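Local coordinates for amino acid adenylation domain-containing protein (Bacillus stratosphericus LAMA 585, PDB 6ULX) that probably activates a carboxylic acid substrate as its acyl adenylate at the expense of ATP, as enzymes of the ANL adenylating superfamily do, at residues T17-L22 with T163-A168; Q50-R55 with P155-E160; F73-N78 with L127-L132. All blocks are in the same frame, centred on the assembly; numbering follows the deposited sequence.

Interaction 1: T17-L22 with T163-A168; sequences TLQDVL and TAAHPA
Q19 reaches H166 from the first turn of helix 18-26, and the contact illustrates how one primary amide can hold a loop that has no regular structure of its own. T17 is the N-cap residue of that helix, and its carbonyl already takes the backbone N-H of V21. The polar part of the contact rests on a single hydrogen bond: Q19 NE2 donates to H166 O over 2.6 Å, at an N-H...O angle of 163°. The oxygen lies in the amide plane of Q19, and the donor in turn lies in the carbonyl plane of H166. Q19 OE1 comes 3.2 Å from the same oxygen, H166 O, without bonding. An extended chain beyond CG (chi2 171°) carries the amide this far from the helix. NE2 also donates to V89 O of helix 78-91, and H166 shares a backbone hydrogen bond with L90; helix 18-26 and segment 163-168 thus share the end of a third element. Van der Waals contacts flank the amide: the methyl of A168 sits beside Q19, its CB 4.0 Å from OE1, while A165 CB comes within 4.3 Å of NE2. Further along, A168 also faces the N-cap residue, since the branch methyl of T17 turns to the loop backbone. There T17 CG2 lies 3.6 Å from A168 O.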
loop_
_atom_site.group_PDB
_atom_site.type_symbol
_atom_site.label_atom_id
_atom_site.label_comp_id
_atom_site.label_asym_id
_atom_site.label_seq_id
_atom_site.Cartn_x
_atom_site.Cartn_y
_atom_site.Cartn_z
ATOM N N THR A 17 2.730 24.520 -1.991
ATOM C CA THR A 17 1.368 24.019 -1.920
ATOM C C THR A 17 1.047 23.299 -3.224
ATOM O O THR A 17 1.757 23.429 -4.227
ATOM C CB THR A 17 0.355 25.146 -1.677
ATOM O OG1 THR A 17 0.335 26.035 -2.800
ATOM C CG2 THR A 17 0.712 25.926 -0.419
ATOM N N LEU A 18 -0.044 22.531 -3.207
ATOM C CA LEU A 18 -0.453 21.810 -4.405
ATOM C C LEU A 18 -0.975 22.742 -5.488
ATOM O O LEU A 18 -1.000 22.353 -6.662
ATOM C CB LEU A 18 -1.511 20.767 -4.054
ATOM C CG LEU A 18 -0.989 19.336 -3.889
ATOM C CD1 LEU A 18 0.196 19.280 -2.950
ATOM C CD2 LEU A 18 -2.111 18.419 -3.399
ATOM N N GLN A 19 -1.394 23.956 -5.128
ATOM C CA GLN A 19 -1.796 24.923 -6.146
ATOM C C GLN A 19 -0.599 25.370 -6.976
ATOM O O GLN A 19 -0.702 25.505 -8.197
ATOM C CB GLN A 19 -2.473 26.124 -5.490
ATOM C CG GLN A 19 -3.837 25.808 -4.916
ATOM C CD GLN A 19 -4.394 26.946 -4.082
ATOM O OE1 GLN A 19 -3.697 27.923 -3.802
ATOM N NE2 GLN A 19 -5.655 26.823 -3.679
ATOM N N ASP A 20 0.546 25.597 -6.329
ATOM C CA ASP A 20 1.761 25.909 -7.069
ATOM C C ASP A 20 2.168 24.746 -7.964
ATOM O O ASP A 20 2.656 24.953 -9.082
ATOM C CB ASP A 20 2.893 26.254 -6.098
ATOM C CG ASP A 20 2.534 27.399 -5.172
ATOM O OD1 ASP A 20 1.667 28.217 -5.544
ATOM O OD2 ASP A 20 3.118 27.480 -4.068
ATOM N N VAL A 21 1.972 23.514 -7.490
ATOM C CA VAL A 21 2.347 22.342 -8.278
ATOM C C VAL A 21 1.567 22.308 -9.586
ATOM O O VAL A 21 2.137 22.107 -10.666
ATOM C CB VAL A 21 2.129 21.056 -7.458
ATOM C CG1 VAL A 21 2.242 19.830 -8.350
ATOM C CG2 VAL A 21 3.129 20.985 -6.308
ATOM N N LEU A 22 0.247 22.498 -9.509
ATOM C CA LEU A 22 -0.566 22.485 -10.719
ATOM C C LEU A 22 -0.200 23.636 -11.648
ATOM O O LEU A 22 -0.269 23.489 -12.872
ATOM C CB LEU A 22 -2.049 22.551 -10.358
ATOM C CG LEU A 22 -3.027 22.598 -11.533
ATOM C CD1 LEU A 22 -2.809 21.427 -12.475
ATOM C CD2 LEU A 22 -4.465 22.613 -11.021
ATOM N N THR A 163 -11.554 31.334 -11.663
ATOM C CA THR A 163 -10.120 31.520 -11.483
ATOM C C THR A 163 -9.757 32.086 -10.116
ATOM O O THR A 163 -8.576 32.346 -9.864
ATOM C CB THR A 163 -9.573 32.445 -12.579
ATOM O OG1 THR A 163 -10.193 33.732 -12.477
ATOM C CG2 THR A 163 -9.849 31.858 -13.956
ATOM N N ALA A 164 -10.735 32.280 -9.233
ATOM C CA ALA A 164 -10.479 32.797 -7.888
ATOM C C ALA A 164 -10.180 31.611 -6.978
ATOM O O ALA A 164 -11.078 31.010 -6.383
ATOM C CB ALA A 164 -11.666 33.609 -7.384
ATOM N N ALA A 165 -8.900 31.268 -6.873
ATOM C CA ALA A 165 -8.467 30.139 -6.061
ATOM C C ALA A 165 -8.247 30.579 -4.620
ATOM O O ALA A 165 -7.670 31.639 -4.360
ATOM C CB ALA A 165 -7.179 29.533 -6.622
ATOM N N HIS A 166 -8.713 29.759 -3.686
ATOM C CA HIS A 166 -8.479 30.032 -2.277
ATOM C C HIS A 166 -6.982 29.966 -1.986
ATOM O O HIS A 166 -6.342 28.953 -2.299
ATOM C CB HIS A 166 -9.230 29.025 -1.410
ATOM C CG HIS A 166 -9.095 29.277 0.058
ATOM N ND1 HIS A 166 -9.917 30.146 0.741
ATOM C CD2 HIS A 166 -8.230 28.777 0.973
ATOM C CE1 HIS A 166 -9.568 30.169 2.016
ATOM N NE2 HIS A 166 -8.547 29.347 2.183
ATOM N N PRO A 167 -6.388 31.010 -1.396
ATOM C CA PRO A 167 -4.943 30.961 -1.121
ATOM C C PRO A 167 -4.611 29.978 -0.009
ATOM O O PRO A 167 -4.982 30.187 1.149
ATOM C CB PRO A 167 -4.609 32.407 -0.728
ATOM C CG PRO A 167 -5.881 32.935 -0.152
ATOM C CD PRO A 167 -7.005 32.263 -0.911
ATOM N N ALA A 168 -3.909 28.904 -0.355
ATOM C CA ALA A 168 -3.606 27.843 0.589
ATOM C C ALA A 168 -2.264 28.080 1.268
ATOM O O ALA A 168 -1.351 28.683 0.698
ATOM C CB ALA A 168 -3.594 26.484 -0.114
#

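Interaction 2: Q50-R55 with P155-E160; sequences QGDAER and PMLTLE. With SO4 (sulfate ion), chain M.
R55 turns its CG beside its own backbone N (chi1 -58°) and then runs extended from CG to NE, a shape that lays the side chain alongside L157 and L159 and delivers the guanidinium to the latter's carbonyl. A long arginine can in this way reach a loop carbonyl, here joining helix 46-62 to the loop between strands 150-152 and 173-178 at the surface of the AMP-binding domain. R55 NH1 donates to L159 O over 3.0 Å; the bond is nearly straight (166°) and lies in the guanidinium plane, although the donor stands 21° from the plane of the carbonyl. The aliphatic part of the chain is used too, R55 CD passing 3.1 Å from L157 O. Closer to the backbone, R55 CA makes a C-H...O contact of 3.6 Å with E160 O, an oxygen that also accepts from T58 OG1 one turn further along helix 46-62. L157 adds an apolar touch, its CD1 resting 3.7 Å from D52 CB, while the carboxylate of D52 binds Q44. E54 turns to R161 in a salt bridge, and M156 leads its thioether away to V56 and L60.

R55 also offers one edge of its guanidinium to a sulfate, probably from the crystallisation liquor: NH1 donates to O1 at 2.9 Å and NH2 to O3 at 3.2 Å. NH1 therefore serves two acceptors, a carbonyl and an anion, which is likely to fix the rotation of the group, and the positive charge of R55 is probably balanced by the sulfate rather than by E160, whose OE1 stays 7.0 Å from NH1.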
loop_
_atom_site.group_PDB
_atom_site.type_symbol
_atom_site.label_atom_id
_atom_site.label_comp_id
_atom_site.label_asym_id
_atom_site.label_seq_id
_atom_site.Cartn_x
_atom_site.Cartn_y
_atom_site.Cartn_z
ATOM N N GLN A 50 -5.966 22.089 -15.298
ATOM C CA GLN A 50 -6.191 23.308 -14.528
ATOM C C GLN A 50 -7.490 23.984 -14.937
ATOM O O GLN A 50 -8.263 24.427 -14.077
ATOM C CB GLN A 50 -5.010 24.259 -14.713
ATOM C CG GLN A 50 -5.069 25.514 -13.867
ATOM C CD GLN A 50 -3.787 26.323 -13.937
ATOM O OE1 GLN A 50 -3.297 26.639 -15.022
ATOM N NE2 GLN A 50 -3.229 26.651 -12.776
ATOM N N GLY A 51 -7.752 24.073 -16.244
ATOM C CA GLY A 51 -8.987 24.689 -16.690
ATOM C C GLY A 51 -10.211 23.918 -16.253
ATOM O O GLY A 51 -11.167 24.490 -15.731
ATOM N N ASP A 52 -10.201 22.601 -16.468
ATOM C CA ASP A 52 -11.334 21.778 -16.056
ATOM C C ASP A 52 -11.567 21.870 -14.550
ATOM O O ASP A 52 -12.715 21.872 -14.088
ATOM C CB ASP A 52 -11.101 20.324 -16.470
ATOM C CG ASP A 52 -10.927 20.165 -17.969
ATOM O OD1 ASP A 52 -11.592 20.905 -18.728
ATOM O OD2 ASP A 52 -10.128 19.300 -18.388
ATOM N N ALA A 53 -10.489 21.955 -13.770
ATOM C CA ALA A 53 -10.635 22.063 -12.322
ATOM C C ALA A 53 -11.348 23.354 -11.941
ATOM O O ALA A 53 -12.173 23.370 -11.019
ATOM C CB ALA A 53 -9.264 21.989 -11.648
ATOM N N GLU A 54 -11.044 24.449 -12.644
ATOM C CA GLU A 54 -11.709 25.716 -12.357
ATOM C C GLU A 54 -13.190 25.665 -12.710
ATOM O O GLU A 54 -13.996 26.375 -12.097
ATOM C CB GLU A 54 -11.024 26.849 -13.115
ATOM C CG GLU A 54 -9.573 27.066 -12.716
ATOM C CD GLU A 54 -8.853 28.038 -13.632
ATOM O OE1 GLU A 54 -7.817 28.597 -13.214
ATOM O OE2 GLU A 54 -9.321 28.237 -14.770
ATOM N N ARG A 55 -13.570 24.832 -13.682
ATOM C CA ARG A 55 -14.981 24.702 -14.032
ATOM C C ARG A 55 -15.741 23.950 -12.948
ATOM O O ARG A 55 -16.821 24.376 -12.519
ATOM C CB ARG A 55 -15.124 23.997 -15.380
ATOM C CG ARG A 55 -14.416 24.708 -16.521
ATOM C CD ARG A 55 -14.724 24.059 -17.864
ATOM N NE ARG A 55 -13.834 24.547 -18.912
ATOM C CZ ARG A 55 -14.016 25.681 -19.586
ATOM N NH1 ARG A 55 -15.060 26.458 -19.324
ATOM N NH2 ARG A 55 -13.147 26.039 -20.522
ATOM N N PRO A 155 -21.648 17.076 -15.412
ATOM C CA PRO A 155 -22.401 18.312 -15.694
ATOM C C PRO A 155 -21.663 19.579 -15.308
ATOM O O PRO A 155 -22.004 20.654 -15.816
ATOM C CB PRO A 155 -23.686 18.141 -14.867
ATOM C CG PRO A 155 -23.825 16.665 -14.676
ATOM C CD PRO A 155 -22.413 16.134 -14.573
ATOM N N MET A 156 -20.664 19.493 -14.427
ATOM C CA MET A 156 -19.952 20.684 -13.984
ATOM C C MET A 156 -18.892 21.145 -14.978
ATOM O O MET A 156 -18.470 22.306 -14.917
ATOM C CB MET A 156 -19.293 20.429 -12.629
ATOM C CG MET A 156 -20.270 20.051 -11.525
ATOM S SD MET A 156 -19.466 19.865 -9.923
ATOM C CE MET A 156 -20.854 19.363 -8.902
ATOM N N LEU A 157 -18.448 20.272 -15.885
ATOM C CA LEU A 157 -17.448 20.680 -16.864
ATOM C C LEU A 157 -18.017 21.646 -17.900
ATOM O O LEU A 157 -17.246 22.322 -18.587
ATOM C CB LEU A 157 -16.865 19.463 -17.577
ATOM C CG LEU A 157 -15.817 18.619 -16.848
ATOM C CD1 LEU A 157 -14.718 19.483 -16.234
ATOM C CD2 LEU A 157 -16.468 17.742 -15.788
ATOM N N THR A 158 -19.343 21.728 -18.026
ATOM C CA THR A 158 -19.983 22.654 -18.949
ATOM C C THR A 158 -20.240 24.021 -18.321
ATOM O O THR A 158 -21.127 24.749 -18.782
ATOM C CB THR A 158 -21.298 22.064 -19.466
ATOM O OG1 THR A 158 -22.283 22.094 -18.429
ATOM C CG2 THR A 158 -21.095 20.626 -19.923
ATOM N N LEU A 159 -19.494 24.378 -17.279
ATOM C CA LEU A 159 -19.593 25.674 -16.628
ATOM C C LEU A 159 -18.345 26.493 -16.930
ATOM O O LEU A 159 -17.333 25.974 -17.405
ATOM C CB LEU A 159 -19.766 25.512 -15.114
ATOM C CG LEU A 159 -20.918 24.619 -14.648
ATOM C CD1 LEU A 159 -20.926 24.522 -13.125
ATOM C CD2 LEU A 159 -22.249 25.134 -15.160
ATOM N N GLU A 160 -18.422 27.791 -16.649
ATOM C CA GLU A 160 -17.270 28.651 -16.860
ATOM C C GLU A 160 -16.239 28.426 -15.752
ATOM O O GLU A 160 -16.522 27.830 -14.710
ATOM C CB GLU A 160 -17.688 30.122 -16.932
ATOM C CG GLU A 160 -18.104 30.756 -15.615
ATOM C CD GLU A 160 -19.577 30.567 -15.305
ATOM O OE1 GLU A 160 -20.190 29.634 -15.867
ATOM O OE2 GLU A 160 -20.121 31.354 -14.503
HETATM S S SO4 M . -14.119 30.122 -20.407
HETATM O O1 SO4 M . -15.099 29.391 -19.606
HETATM O O2 SO4 M . -13.371 31.033 -19.547
HETATM O O3 SO4 M . -13.201 29.179 -21.045
HETATM O O4 SO4 M . -14.814 30.888 -21.439
#

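Interaction 3: F73-N78 with L127-L132; sequences FQFSSN and LTDDSL. With SO4 (sulfate ion), chain C.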
loop_
_atom_site.group_PDB
_atom_site.type_symbol
_atom_site.label_atom_id
_atom_site.label_comp_id
_atom_site.label_asym_id
_atom_site.label_seq_id
_atom_site.Cartn_x
_atom_site.Cartn_y
_atom_site.Cartn_z
ATOM N N PHE A 73 -15.507 11.479 -1.862
ATOM C CA PHE A 73 -15.278 11.022 -3.228
ATOM C C PHE A 73 -15.766 9.585 -3.396
ATOM O O PHE A 73 -15.415 8.703 -2.605
ATOM C CB PHE A 73 -13.795 11.114 -3.595
ATOM C CG PHE A 73 -13.347 12.486 -3.998
ATOM C CD1 PHE A 73 -14.014 13.615 -3.554
ATOM C CD2 PHE A 73 -12.260 12.648 -4.845
ATOM C CE1 PHE A 73 -13.598 14.881 -3.935
ATOM C CE2 PHE A 73 -11.841 13.908 -5.236
ATOM C CZ PHE A 73 -12.512 15.027 -4.783
ATOM N N GLN A 74 -16.579 9.359 -4.427
ATOM C CA GLN A 74 -17.048 8.026 -4.815
ATOM C C GLN A 74 -17.005 7.986 -6.346
ATOM O O GLN A 74 -17.976 8.350 -7.014
ATOM C CB GLN A 74 -18.443 7.750 -4.287
ATOM C CG GLN A 74 -18.512 7.528 -2.783
ATOM C CD GLN A 74 -17.991 6.168 -2.369
ATOM O OE1 GLN A 74 -18.739 5.189 -2.335
ATOM N NE2 GLN A 74 -16.702 6.099 -2.050
ATOM N N PHE A 75 -15.878 7.542 -6.893
ATOM C CA PHE A 75 -15.636 7.621 -8.324
ATOM C C PHE A 75 -15.259 6.267 -8.901
ATOM O O PHE A 75 -14.578 5.468 -8.254
ATOM C CB PHE A 75 -14.513 8.624 -8.646
ATOM C CG PHE A 75 -14.903 10.056 -8.441
ATOM C CD1 PHE A 75 -15.674 10.715 -9.384
ATOM C CD2 PHE A 75 -14.494 10.750 -7.310
ATOM C CE1 PHE A 75 -16.037 12.031 -9.201
ATOM C CE2 PHE A 75 -14.849 12.071 -7.129
ATOM C CZ PHE A 75 -15.622 12.714 -8.077
ATOM N N SER A 76 -15.723 6.020 -10.128
ATOM C CA SER A 76 -15.240 4.924 -10.953
ATOM C C SER A 76 -14.388 5.395 -12.119
ATOM O O SER A 76 -13.655 4.585 -12.692
ATOM C CB SER A 76 -16.413 4.109 -11.508
ATOM O OG SER A 76 -17.224 4.913 -12.354
ATOM N N SER A 77 -14.466 6.675 -12.477
ATOM C CA SER A 77 -13.750 7.233 -13.617
ATOM C C SER A 77 -12.512 7.978 -13.136
ATOM O O SER A 77 -12.599 8.815 -12.230
ATOM C CB SER A 77 -14.661 8.178 -14.411
ATOM O OG SER A 77 -13.906 9.179 -15.074
ATOM N N ASN A 78 -11.368 7.675 -13.754
ATOM C CA ASN A 78 -10.136 8.371 -13.405
ATOM C C ASN A 78 -10.202 9.840 -13.796
ATOM O O ASN A 78 -9.765 10.712 -13.033
ATOM C CB ASN A 78 -8.939 7.696 -14.075
ATOM C CG ASN A 78 -8.603 6.351 -13.460
ATOM O OD1 ASN A 78 -8.562 6.210 -12.240
ATOM N ND2 ASN A 78 -8.365 5.354 -14.305
ATOM N N LEU A 127 -19.408 13.419 -3.984
ATOM C CA LEU A 127 -19.127 13.751 -5.376
ATOM C C LEU A 127 -18.878 12.456 -6.140
ATOM O O LEU A 127 -18.097 11.606 -5.691
ATOM C CB LEU A 127 -17.923 14.682 -5.464
ATOM C CG LEU A 127 -17.752 15.522 -6.722
ATOM C CD1 LEU A 127 -18.986 16.348 -7.025
ATOM C CD2 LEU A 127 -16.533 16.429 -6.555
ATOM N N THR A 128 -19.545 12.306 -7.287
ATOM C CA THR A 128 -19.673 11.012 -7.946
ATOM C C THR A 128 -19.597 11.186 -9.460
ATOM O O THR A 128 -19.504 12.303 -9.978
ATOM C CB THR A 128 -20.995 10.342 -7.539
ATOM O OG1 THR A 128 -21.171 10.454 -6.118
ATOM C CG2 THR A 128 -21.026 8.873 -7.927
ATOM N N ASP A 129 -19.617 10.055 -10.161
ATOM C CA ASP A 129 -19.685 10.006 -11.612
ATOM C C ASP A 129 -21.132 9.842 -12.067
ATOM O O ASP A 129 -22.020 9.488 -11.289
ATOM C CB ASP A 129 -18.854 8.844 -12.155
ATOM C CG ASP A 129 -17.371 9.072 -12.010
ATOM O OD1 ASP A 129 -16.928 10.215 -12.248
ATOM O OD2 ASP A 129 -16.650 8.112 -11.658
ATOM N N ASP A 130 -21.360 10.101 -13.358
ATOM C CA ASP A 130 -22.662 9.802 -13.946
ATOM C C ASP A 130 -22.937 8.304 -13.919
ATOM O O ASP A 130 -24.078 7.876 -13.705
ATOM C CB ASP A 130 -22.729 10.324 -15.380
ATOM C CG ASP A 130 -23.048 11.806 -15.448
ATOM O OD1 ASP A 130 -23.755 12.312 -14.550
ATOM O OD2 ASP A 130 -22.598 12.465 -16.409
ATOM N N SER A 131 -21.902 7.490 -14.130
ATOM C CA SER A 131 -22.084 6.045 -14.105
ATOM C C SER A 131 -22.430 5.542 -12.711
ATOM O O SER A 131 -23.187 4.571 -12.574
ATOM C CB SER A 131 -20.821 5.350 -14.611
ATOM O OG SER A 131 -19.729 5.588 -13.739
ATOM N N LEU A 132 -21.900 6.188 -11.670
ATOM C CA LEU A 132 -22.086 5.726 -10.300
ATOM C C LEU A 132 -23.217 6.428 -9.561
ATOM O O LEU A 132 -23.720 5.878 -8.576
ATOM C CB LEU A 132 -20.795 5.921 -9.494
ATOM C CG LEU A 132 -19.863 4.725 -9.340
ATOM C CD1 LEU A 132 -18.627 5.131 -8.544
ATOM C CD2 LEU A 132 -20.573 3.566 -8.670
HETATM S S SO4 C . -11.942 7.088 -17.341
HETATM O O1 SO4 C . -11.419 6.076 -16.432
HETATM O O2 SO4 C . -11.245 8.350 -17.124
HETATM O O3 SO4 C . -13.370 7.271 -17.094
HETATM O O4 SO4 C . -11.735 6.648 -18.724
#
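F73 and L127 form a parallel bridge between strands 70-74 and 125-128, with Q74 N donating to L127 O over 3.0 Å. The ring of F75 lies against the second strand: L127 O stands over one face, CZ packs 3.8 Å from L127 CG, and CE2 on its rim sits above the F73 ring. D129 then illustrates how a carboxylate can organise a turn. With CG beside its backbone N (chi1 -71°), it sends OD2 to two successive amides, S76 N at 2.8 Å and S77 N at 2.7 Å, the first nearly along the C-O axis and the second from the syn side but 32° out of the carboxylate plane. S76 OG adds a weak bond. The other oxygen, OD1, is buried at the ring edge, 3.2 Å from F75 CD1, without a polar partner in the model. L132 CD1 packs beside S76 N at 3.4 Å. Without the D129 carboxylate, as with an alanine here, the amides of S76 and S77 would probably lose their shared acceptor, and the turn would be less firmly held. That turn leads into helix 78-91, whose N-cap residue S77 uses OG for both A80 N and a sulfate oxygen. N78 N, H79 N and R245 also bind this sulfate, so the helix start, with its backbone N-H groups and nearby arginine, probably forms a site that suits an anion.

In the fold
From the N terminus, the chain enters helix 18-26, passes the hairpin of strands 31-37 and 40-45, and runs through helix 46-62 into strand 70-74. Interaction 3, the innermost, closes first, joining that strand to 125-128, its parallel neighbour. The chain next crosses strand 150-152 at the sheet border, and the loop that follows makes both outer contacts: interaction 2 returns it to helix 46-62, and interaction 1 to the start of helix 18-26. The three loops are nested and none cross. M156 packs on L127 between interactions 2 and 3, and L22 on Q50 between 1 and 2, whereas interactions 1 and 3 do not touch.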